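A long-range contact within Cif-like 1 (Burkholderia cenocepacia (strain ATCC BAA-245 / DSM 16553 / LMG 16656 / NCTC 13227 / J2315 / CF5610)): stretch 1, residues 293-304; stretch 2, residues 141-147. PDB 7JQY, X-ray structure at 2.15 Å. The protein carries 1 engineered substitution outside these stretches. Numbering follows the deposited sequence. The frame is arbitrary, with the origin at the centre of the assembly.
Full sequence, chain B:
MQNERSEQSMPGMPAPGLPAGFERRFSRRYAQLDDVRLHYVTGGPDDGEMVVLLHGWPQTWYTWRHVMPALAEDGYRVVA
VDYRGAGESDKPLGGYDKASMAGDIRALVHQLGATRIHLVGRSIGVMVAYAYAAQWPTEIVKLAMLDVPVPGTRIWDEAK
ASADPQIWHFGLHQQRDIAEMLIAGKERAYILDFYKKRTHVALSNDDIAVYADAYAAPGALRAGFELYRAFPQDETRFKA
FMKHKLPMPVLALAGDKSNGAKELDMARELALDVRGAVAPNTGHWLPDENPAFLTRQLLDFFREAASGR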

ATOM      1  N   PHE B 293     -22.106 -32.285 -20.200  1.00 43.64           N
ATOM      2  CA  PHE B 293     -23.487 -32.568 -19.817  1.00 46.15           C
ATOM      3  C   PHE B 293     -24.424 -31.468 -20.296  1.00 46.94           C
ATOM      4  O   PHE B 293     -25.509 -31.743 -20.825  1.00 46.07           O
ATOM      5  CB  PHE B 293     -23.575 -32.704 -18.299  1.00 42.69           C
ATOM      6  CG  PHE B 293     -24.982 -32.747 -17.771  1.00 49.36           C
ATOM      7  CD1 PHE B 293     -25.659 -31.579 -17.448  1.00 46.53           C
ATOM      8  CD2 PHE B 293     -25.618 -33.966 -17.565  1.00 48.69           C
ATOM      9  CE1 PHE B 293     -26.956 -31.624 -16.959  1.00 47.07           C
ATOM     10  CE2 PHE B 293     -26.911 -34.018 -17.070  1.00 47.54           C
ATOM     11  CZ  PHE B 293     -27.580 -32.852 -16.765  1.00 48.29           C
ATOM     12  N   LEU B 294     -24.013 -30.211 -20.121  1.00 43.40           N
ATOM     13  CA  LEU B 294     -24.865 -29.087 -20.471  1.00 43.13           C
ATOM     14  C   LEU B 294     -25.077 -29.017 -21.967  1.00 45.83           C
ATOM     15  O   LEU B 294     -26.202 -28.801 -22.441  1.00 47.39           O
ATOM     16  CB  LEU B 294     -24.228 -27.796 -19.974  1.00 45.02           C
ATOM     17  CG  LEU B 294     -24.913 -26.502 -20.377  1.00 42.57           C
ATOM     18  CD1 LEU B 294     -26.347 -26.557 -19.902  1.00 40.31           C
ATOM     19  CD2 LEU B 294     -24.167 -25.327 -19.761  1.00 39.47           C
ATOM     20  N   THR B 295     -23.999 -29.185 -22.727  1.00 44.44           N
ATOM     21  CA  THR B 295     -24.126 -29.109 -24.168  1.00 46.97           C
ATOM     22  C   THR B 295     -25.066 -30.193 -24.643  1.00 49.46           C
ATOM     23  O   THR B 295     -25.896 -29.964 -25.536  1.00 46.55           O
ATOM     24  CB  THR B 295     -22.753 -29.208 -24.842  1.00 43.51           C
ATOM     25  OG1 THR B 295     -22.079 -27.960 -24.671  1.00 45.21           O
ATOM     26  CG2 THR B 295     -22.877 -29.475 -26.333  1.00 41.48           C
ATOM     27  N   ARG B 296     -24.964 -31.377 -24.048  1.00 49.41           N
ATOM     28  CA  ARG B 296     -25.824 -32.494 -24.428  1.00 49.98           C
ATOM     29  C   ARG B 296     -27.291 -32.214 -24.101  1.00 52.60           C
ATOM     30  O   ARG B 296     -28.187 -32.550 -24.875  1.00 54.87           O
ATOM     31  CB  ARG B 296     -25.368 -33.782 -23.740  1.00 54.02           C
ATOM     32  CG  ARG B 296     -26.210 -34.999 -24.087  1.00 58.70           C
ATOM     33  CD  ARG B 296     -26.242 -35.237 -25.588  1.00 64.55           C
ATOM     34  NE  ARG B 296     -27.103 -36.360 -25.946  1.00 73.93           N
ATOM     35  CZ  ARG B 296     -27.341 -36.751 -27.193  1.00 77.32           C
ATOM     36  NH1 ARG B 296     -26.782 -36.108 -28.210  1.00 77.85           N
ATOM     37  NH2 ARG B 296     -28.139 -37.784 -27.426  1.00 76.76           N
ATOM     38  N   GLN B 297     -27.523 -31.596 -22.947  1.00 51.47           N
ATOM     39  CA  GLN B 297     -28.859 -31.263 -22.497  1.00 51.47           C
ATOM     40  C   GLN B 297     -29.464 -30.160 -23.356  1.00 52.93           C
ATOM     41  O   GLN B 297     -30.628 -30.251 -23.756  1.00 53.14           O
ATOM     42  CB  GLN B 297     -28.791 -30.862 -21.030  1.00 49.92           C
ATOM     43  CG  GLN B 297     -28.629 -32.076 -20.122  1.00 48.89           C
ATOM     44  CD  GLN B 297     -29.892 -32.897 -20.095  1.00 51.77           C
ATOM     45  OE1 GLN B 297     -30.969 -32.385 -20.400  1.00 53.09           O
ATOM     46  NE2 GLN B 297     -29.783 -34.160 -19.708  1.00 52.61           N
ATOM     47  N   LEU B 298     -28.665 -29.165 -23.747  1.00 49.43           N
ATOM     48  CA  LEU B 298     -29.230 -28.066 -24.529  1.00 50.85           C
ATOM     49  C   LEU B 298     -29.591 -28.498 -25.949  1.00 52.36           C
ATOM     50  O   LEU B 298     -30.685 -28.185 -26.440  1.00 55.61           O
ATOM     51  CB  LEU B 298     -28.249 -26.895 -24.576  1.00 47.51           C
ATOM     52  CG  LEU B 298     -28.039 -26.082 -23.300  1.00 48.71           C
ATOM     53  CD1 LEU B 298     -26.930 -25.050 -23.501  1.00 43.57           C
ATOM     54  CD2 LEU B 298     -29.325 -25.389 -22.875  1.00 47.19           C
ATOM     55  N   LEU B 299     -28.718 -29.268 -26.601  1.00 48.37           N
ATOM     56  CA  LEU B 299     -28.997 -29.683 -27.970  1.00 52.58           C
ATOM     57  C   LEU B 299     -30.219 -30.594 -28.036  1.00 61.52           C
ATOM     58  O   LEU B 299     -31.051 -30.448 -28.942  1.00 61.08           O
ATOM     59  CB  LEU B 299     -27.762 -30.344 -28.589  1.00 52.54           C
ATOM     60  CG  LEU B 299     -26.677 -29.304 -28.921  1.00 52.78           C
ATOM     61  CD1 LEU B 299     -25.382 -29.923 -29.417  1.00 46.47           C
ATOM     62  CD2 LEU B 299     -27.211 -28.293 -29.928  1.00 52.73           C
ATOM     63  N   ASP B 300     -30.357 -31.519 -27.075  1.00 57.70           N
ATOM     64  CA  ASP B 300     -31.540 -32.377 -27.031  1.00 59.42           C
ATOM     65  C   ASP B 300     -32.804 -31.564 -26.820  1.00 60.18           C
ATOM     66  O   ASP B 300     -33.831 -31.812 -27.460  1.00 63.26           O
ATOM     67  CB  ASP B 300     -31.419 -33.368 -25.876  1.00 59.72           C
ATOM     68  CG  ASP B 300     -30.761 -34.645 -26.272  1.00 65.85           C
ATOM     69  OD1 ASP B 300     -30.833 -34.979 -27.472  1.00 70.40           O
ATOM     70  OD2 ASP B 300     -30.161 -35.298 -25.401  1.00 72.58           O
ATOM     71  N   PHE B 301     -32.725 -30.551 -25.961  1.00 57.66           N
ATOM     72  CA  PHE B 301     -33.866 -29.698 -25.673  1.00 57.56           C
ATOM     73  C   PHE B 301     -34.249 -28.845 -26.876  1.00 60.76           C
ATOM     74  O   PHE B 301     -35.436 -28.573 -27.086  1.00 63.38           O
ATOM     75  CB  PHE B 301     -33.530 -28.835 -24.459  1.00 54.95           C
ATOM     76  CG  PHE B 301     -34.629 -27.923 -24.035  1.00 55.19           C
ATOM     77  CD1 PHE B 301     -35.923 -28.389 -23.909  1.00 57.74           C
ATOM     78  CD2 PHE B 301     -34.358 -26.606 -23.718  1.00 50.72           C
ATOM     79  CE1 PHE B 301     -36.928 -27.551 -23.492  1.00 57.46           C
ATOM     80  CE2 PHE B 301     -35.362 -25.760 -23.304  1.00 51.79           C
ATOM     81  CZ  PHE B 301     -36.649 -26.233 -23.192  1.00 53.91           C
ATOM     82  N   PHE B 302     -33.274 -28.431 -27.687  1.00 60.31           N
ATOM     83  CA  PHE B 302     -33.552 -27.513 -28.782  1.00 61.32           C
ATOM     84  C   PHE B 302     -34.023 -28.207 -30.060  1.00 61.94           C
ATOM     85  O   PHE B 302     -34.480 -27.520 -30.973  1.00 66.07           O
ATOM     86  CB  PHE B 302     -32.303 -26.674 -29.089  1.00 57.88           C
ATOM     87  CG  PHE B 302     -31.970 -25.650 -28.028  1.00 58.56           C
ATOM     88  CD1 PHE B 302     -32.899 -25.295 -27.062  1.00 58.28           C
ATOM     89  CD2 PHE B 302     -30.724 -25.038 -28.003  1.00 55.24           C
ATOM     90  CE1 PHE B 302     -32.591 -24.356 -26.094  1.00 55.01           C
ATOM     91  CE2 PHE B 302     -30.413 -24.098 -27.039  1.00 53.19           C
ATOM     92  CZ  PHE B 302     -31.348 -23.758 -26.083  1.00 53.06           C
ATOM     93  N   ARG B 303     -33.906 -29.520 -30.125  1.00 68.39           N
ATOM     94  CA  ARG B 303     -34.308 -30.306 -31.270  1.00 70.36           C
ATOM     95  C   ARG B 303     -35.745 -30.757 -31.099  1.00 74.55           C
ATOM     96  O   ARG B 303     -36.527 -30.698 -32.026  1.00 78.04           O
ATOM     97  CB  ARG B 303     -33.424 -31.530 -31.411  1.00 71.17           C
ATOM     98  CG  ARG B 303     -32.114 -31.320 -32.134  1.00 75.00           C
ATOM     99  CD  ARG B 303     -31.148 -32.475 -31.893  1.00 79.14           C
ATOM    100  NE  ARG B 303     -29.771 -32.021 -31.747  1.00 83.53           N
ATOM    101  CZ  ARG B 303     -28.699 -32.783 -31.893  1.00 83.52           C
ATOM    102  NH1 ARG B 303     -28.812 -34.043 -32.211  1.00 85.87           N
ATOM    103  NH2 ARG B 303     -27.502 -32.285 -31.732  1.00 82.20           N
ATOM    104  N   GLU B 304     -36.037 -31.211 -29.891  1.00 73.48           N
ATOM    105  CA  GLU B 304     -37.319 -31.676 -29.384  1.00 76.15           C
ATOM    106  C   GLU B 304     -38.534 -31.122 -30.096  1.00 78.96           C
ATOM    107  O   GLU B 304     -39.217 -30.259 -29.572  1.00 79.67           O
ATOM    108  CB  GLU B 304     -37.419 -31.257 -27.918  1.00 72.65           C
ATOM    109  CG  GLU B 304     -38.000 -32.277 -26.969  1.00 77.05           C
ATOM    110  CD  GLU B 304     -38.059 -31.788 -25.533  1.00 73.86           C
ATOM    111  OE1 GLU B 304     -37.101 -31.996 -24.789  1.00 67.14           O
ATOM    112  OE2 GLU B 304     -39.087 -31.204 -25.143  1.00 76.30           O
TER
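Stretch 2 141-147: VKLAMLD

The polar anchor of this contact is a single lysine, Lys 142, whose ammonium sits among backbone carbonyls near the C-terminal end of stretch 1. Lys 142 NZ donates to Phe 301 O at 2.9 Å and, weakly, to Glu 304 O at 3.5 Å; one water accepts from Lys 142 NZ at 2.8 Å and donates to Phe 302 O at 3.2 Å. The ammonium thus binds two carbonyls directly, those of Phe 301 and Glu 304, and is linked to a third, that of Phe 302, through the water. To reach them the side chain runs nearly extended, m at chi1 and t from chi2 to chi4, and its length is used too: Lys 142 CD lies over one face of the Phe 301 ring, 4.2 Å from the centroid, while the Phe 302 ring meets it edge-on, with Phe 302 CD1 4.2 Å from Lys 142 CD.

From this anchor, strand 142-146 runs back along helix 293-303, nearly antiparallel at 158°, the axes 9.6 Å apart at closest approach. Its extended backbone alternates: Lys 142, Ala 144 and Leu 146 point toward the helix, Leu 143 away. Phe 301 CE2 nevertheless comes within 3.4 Å of Leu 143 O. Farther along, Leu 298 CD2 packs on Ala 144 CB at 3.7 Å, and Leu 294 CD2 meets Leu 146 CD1 at 3.9 Å. The rule is simple: two residues along the strand match four along the helix.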

ATOM      1  N   VAL B 141     -38.841 -18.963 -27.753  1.00 53.61           N
ATOM      2  CA  VAL B 141     -39.198 -20.291 -28.247  1.00 54.62           C
ATOM      3  C   VAL B 141     -39.040 -21.328 -27.142  1.00 53.96           C
ATOM      4  O   VAL B 141     -39.974 -22.070 -26.817  1.00 55.00           O
ATOM      5  CB  VAL B 141     -38.348 -20.647 -29.478  1.00 52.38           C
ATOM      6  CG1 VAL B 141     -38.751 -21.997 -30.040  1.00 53.73           C
ATOM      7  CG2 VAL B 141     -38.477 -19.579 -30.526  1.00 55.35           C
ATOM      8  N   LYS B 142     -37.849 -21.392 -26.550  1.00 55.07           N
ATOM      9  CA  LYS B 142     -37.549 -22.307 -25.457  1.00 52.48           C
ATOM     10  C   LYS B 142     -36.650 -21.589 -24.461  1.00 52.97           C
ATOM     11  O   LYS B 142     -35.895 -20.679 -24.824  1.00 52.33           O
ATOM     12  CB  LYS B 142     -36.871 -23.593 -25.953  1.00 53.70           C
ATOM     13  CG  LYS B 142     -37.797 -24.539 -26.698  1.00 54.67           C
ATOM     14  CD  LYS B 142     -37.024 -25.678 -27.333  1.00 57.61           C
ATOM     15  CE  LYS B 142     -37.942 -26.579 -28.140  1.00 60.73           C
ATOM     16  NZ  LYS B 142     -37.179 -27.470 -29.060  1.00 63.55           N
ATOM     17  N   LEU B 143     -36.740 -22.003 -23.201  1.00 51.27           N
ATOM     18  CA  LEU B 143     -36.017 -21.368 -22.107  1.00 48.71           C
ATOM     19  C   LEU B 143     -35.347 -22.441 -21.260  1.00 48.79           C
ATOM     20  O   LEU B 143     -35.994 -23.420 -20.872  1.00 48.42           O
ATOM     21  CB  LEU B 143     -36.971 -20.524 -21.254  1.00 46.71           C
ATOM     22  CG  LEU B 143     -36.429 -19.949 -19.952  1.00 47.48           C
ATOM     23  CD1 LEU B 143     -35.394 -18.871 -20.244  1.00 44.87           C
ATOM     24  CD2 LEU B 143     -37.564 -19.411 -19.091  1.00 47.56           C
ATOM     25  N   ALA B 144     -34.046 -22.278 -21.007  1.00 46.06           N
ATOM     26  CA  ALA B 144     -33.273 -23.198 -20.176  1.00 43.19           C
ATOM     27  C   ALA B 144     -32.784 -22.464 -18.937  1.00 44.44           C
ATOM     28  O   ALA B 144     -32.175 -21.393 -19.046  1.00 42.94           O
ATOM     29  CB  ALA B 144     -32.092 -23.796 -20.940  1.00 41.49           C
ATOM     30  N   MET B 145     -33.040 -23.045 -17.766  1.00 40.00           N
ATOM     31  CA  MET B 145     -32.780 -22.393 -16.487  1.00 44.87           C
ATOM     32  C   MET B 145     -31.751 -23.198 -15.702  1.00 45.62           C
ATOM     33  O   MET B 145     -31.992 -24.367 -15.375  1.00 41.92           O
ATOM     34  CB  MET B 145     -34.083 -22.251 -15.697  1.00 46.16           C
ATOM     35  CG  MET B 145     -35.146 -21.433 -16.444  1.00 48.76           C
ATOM     36  SD  MET B 145     -36.659 -21.189 -15.492  1.00 52.68           S
ATOM     37  CE  MET B 145     -36.342 -19.566 -14.808  1.00 50.22           C
ATOM     38  N   LEU B 146     -30.627 -22.564 -15.357  1.00 41.50           N
ATOM     39  CA  LEU B 146     -29.480 -23.267 -14.788  1.00 40.18           C
ATOM     40  C   LEU B 146     -29.154 -22.776 -13.384  1.00 40.12           C
ATOM     41  O   LEU B 146     -29.119 -21.565 -13.131  1.00 39.83           O
ATOM     42  CB  LEU B 146     -28.230 -23.100 -15.662  1.00 39.67           C
ATOM     43  CG  LEU B 146     -28.249 -23.376 -17.169  1.00 42.41           C
ATOM     44  CD1 LEU B 146     -26.811 -23.387 -17.698  1.00 39.06           C
ATOM     45  CD2 LEU B 146     -28.949 -24.675 -17.499  1.00 41.93           C
ATOM     46  N   ASP B 147     -28.914 -23.731 -12.485  1.00 39.16           N
ATOM     47  CA  ASP B 147     -28.098 -23.571 -11.281  1.00 42.58           C
ATOM     48  C   ASP B 147     -28.735 -22.823 -10.112  1.00 43.29           C
ATOM     49  O   ASP B 147     -28.493 -23.188  -8.955  1.00 42.76           O
ATOM     50  CB  ASP B 147     -26.770 -22.893 -11.658  1.00 36.04           C
ATOM     51  CG  ASP B 147     -25.930 -23.756 -12.583  1.00 39.51           C
ATOM     52  OD1 ASP B 147     -25.990 -24.991 -12.445  1.00 39.02           O
ATOM     53  OD2 ASP B 147     -25.221 -23.211 -13.463  1.00 40.85           O
TER
HETATM   54  O   HOH W   1     -36.918 -25.500 -31.044  1.00 54.31           O